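Local coordinates for oxidoreductase (Corynebacterium diphtheriae, PDB 3K1Y), which probably acts as an FMN-dependent oxidoreductase of the NADPH-dependent FMN reductase family, with a flavodoxin-like fold, at residues D87-A92 against M119-A124. Residues are numbered along the deposited sequence; the frame is centred on the assembly and turned at random.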
loop_
_atom_site.group_PDB
_atom_site.type_symbol
_atom_site.label_atom_id
_atom_site.label_comp_id
_atom_site.label_asym_id
_atom_site.label_seq_id
_atom_site.Cartn_x
_atom_site.Cartn_y
_atom_site.Cartn_z
ATOM N N ASP A 87 -3.790 26.379 9.930
ATOM C CA ASP A 87 -2.341 26.335 9.759
ATOM C C ASP A 87 -1.844 24.903 9.928
ATOM O O ASP A 87 -0.814 24.514 9.366
ATOM C CB ASP A 87 -1.640 27.224 10.799
ATOM C CG ASP A 87 -2.114 28.660 10.764
ATOM O OD1 ASP A 87 -2.242 29.234 9.659
ATOM O OD2 ASP A 87 -2.350 29.220 11.855
ATOM N N GLY A 88 -2.575 24.130 10.723
ATOM C CA GLY A 88 -2.197 22.756 10.969
ATOM C C GLY A 88 -3.414 21.869 10.963
ATOM O O GLY A 88 -4.545 22.353 11.003
ATOM N N LEU A 89 -3.198 20.563 10.914
ATOM C CA LEU A 89 -4.316 19.641 10.901
ATOM C C LEU A 89 -3.928 18.310 11.492
ATOM O O LEU A 89 -2.793 17.866 11.348
ATOM C CB LEU A 89 -4.804 19.423 9.467
ATOM C CG LEU A 89 -5.661 18.174 9.245
ATOM C CD1 LEU A 89 -7.050 18.439 9.783
ATOM C CD2 LEU A 89 -5.702 17.815 7.758
ATOM N N VAL A 90 -4.889 17.680 12.154
ATOM C CA VAL A 90 -4.695 16.374 12.758
ATOM C C VAL A 90 -5.891 15.515 12.359
ATOM O O VAL A 90 -7.039 15.958 12.448
ATOM C CB VAL A 90 -4.635 16.468 14.292
ATOM C CG1 VAL A 90 -4.606 15.064 14.904
ATOM C CG2 VAL A 90 -3.406 17.254 14.699
ATOM N N VAL A 91 -5.614 14.298 11.902
ATOM C CA VAL A 91 -6.659 13.373 11.493
ATOM C C VAL A 91 -6.465 12.060 12.233
ATOM O O VAL A 91 -5.363 11.508 12.264
ATOM C CB VAL A 91 -6.647 13.106 9.951
ATOM C CG1 VAL A 91 -6.963 14.388 9.202
ATOM C CG2 VAL A 91 -5.288 12.542 9.505
ATOM N N ALA A 92 -7.536 11.572 12.842
ATOM C CA ALA A 92 -7.473 10.332 13.598
ATOM C C ALA A 92 -8.606 9.439 13.147
ATOM O O ALA A 92 -9.731 9.897 12.960
ATOM C CB ALA A 92 -7.595 10.614 15.087
HETATM N N MSE A 119 -1.013 21.924 3.447
HETATM C CA MSE A 119 -1.389 21.800 4.854
HETATM C C MSE A 119 -0.513 20.894 5.735
HETATM O O MSE A 119 -0.489 19.675 5.549
HETATM C CB MSE A 119 -2.841 21.316 4.938
HETATM C CG MSE A 119 -3.395 21.170 6.344
HETATM SE SE MSE A 119 -3.565 22.880 7.228
HETATM C CE MSE A 119 -5.118 23.569 6.305
ATOM N N PRO A 120 0.220 21.482 6.705
ATOM C CA PRO A 120 1.064 20.664 7.590
ATOM C C PRO A 120 0.080 19.708 8.254
ATOM O O PRO A 120 -0.992 20.147 8.678
ATOM C CB PRO A 120 1.653 21.689 8.554
ATOM C CG PRO A 120 1.740 22.944 7.692
ATOM C CD PRO A 120 0.414 22.925 6.962
ATOM N N THR A 121 0.436 18.423 8.343
ATOM C CA THR A 121 -0.473 17.399 8.861
ATOM C C THR A 121 0.135 16.188 9.580
ATOM O O THR A 121 1.130 15.613 9.126
ATOM C CB THR A 121 -1.317 16.812 7.692
ATOM O OG1 THR A 121 -2.093 17.847 7.084
ATOM C CG2 THR A 121 -2.246 15.702 8.183
ATOM N N ILE A 122 -0.495 15.791 10.687
ATOM C CA ILE A 122 -0.088 14.600 11.431
ATOM C C ILE A 122 -1.192 13.571 11.192
ATOM O O ILE A 122 -2.378 13.866 11.399
ATOM C CB ILE A 122 -0.042 14.818 12.958
ATOM C CG1 ILE A 122 1.244 15.529 13.373
ATOM C CG2 ILE A 122 -0.159 13.463 13.675
ATOM C CD1 ILE A 122 1.275 15.884 14.843
ATOM N N ILE A 123 -0.818 12.377 10.753
ATOM C CA ILE A 123 -1.813 11.336 10.531
ATOM C C ILE A 123 -1.797 10.374 11.726
ATOM O O ILE A 123 -0.736 10.048 12.265
ATOM C CB ILE A 123 -1.554 10.589 9.204
ATOM C CG1 ILE A 123 -0.115 10.087 9.145
ATOM C CG2 ILE A 123 -1.829 11.532 8.020
ATOM C CD1 ILE A 123 0.171 9.252 7.920
ATOM N N ALA A 124 -2.974 9.954 12.165
ATOM C CA ALA A 124 -3.063 9.062 13.307
ATOM C C ALA A 124 -4.221 8.058 13.247
ATOM O O ALA A 124 -5.279 8.323 12.662
ATOM C CB ALA A 124 -3.149 9.889 14.593
#
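Strands 88-94 and 120-127, the two strands of a beta-alpha-beta unit linked by the crossover through helix 102-110, run side by side and parallel, Val90 opposite Ile122 and Val91 opposite Ile123. Three backbone bonds join them: Ile122 N to Leu89 O, a weaker one from Val91 N to Ile122 O, and Ala124 N to Val91 O. The last is short, 2.9 Å between Ala124 N and Val91 O, yet bent to 133° at the hydrogen. Beyond it, Ala92 CA comes within 3.1 Å of Ala124 O in a CA-H...O contact. Val90 and Ile122, with Ala92 and Ala124, face helix 26-44, where Val90, Ile122 and Ala124 touch Ile34 and Ala92 touches Thr27; Ile122 also reaches Leu182 of helix 165-188. Beta-branched valine and isoleucine suit such extended, buried strands, and the two alanines take little space beneath the helix. This is the interior of the flavodoxin-like fold, a five-stranded parallel sheet in order 2-1-3-4-5, with strand 12-18 bonded to the far edge of 88-94. On the opposite face Leu89 and Thr121 lie side by side, CD2 of Leu89 3.7 Å from Thr121 OG1. With OG1 anti to its carbonyl carbon (chi1 -61°), Thr121 bonds back to Met119 O at 2.9 Å from OG1, approaching from above the carbonyl plane, which satisfies a hydroxyl among apolar neighbours. Val91 CG2 meets Ile123 CG2 at 3.9 Å. Where the strands begin, the bent selenomethionine Met119 lays CG 3.8 Å from Leu89 CB and brings its selenium to the Asp87-Gly88 peptide, while Pro120 CD lies 3.1 Å from Asp87 O. The CB of Asp87 points away from 119-124, and its OD2 accepts a hydrogen bond from Thr13 N.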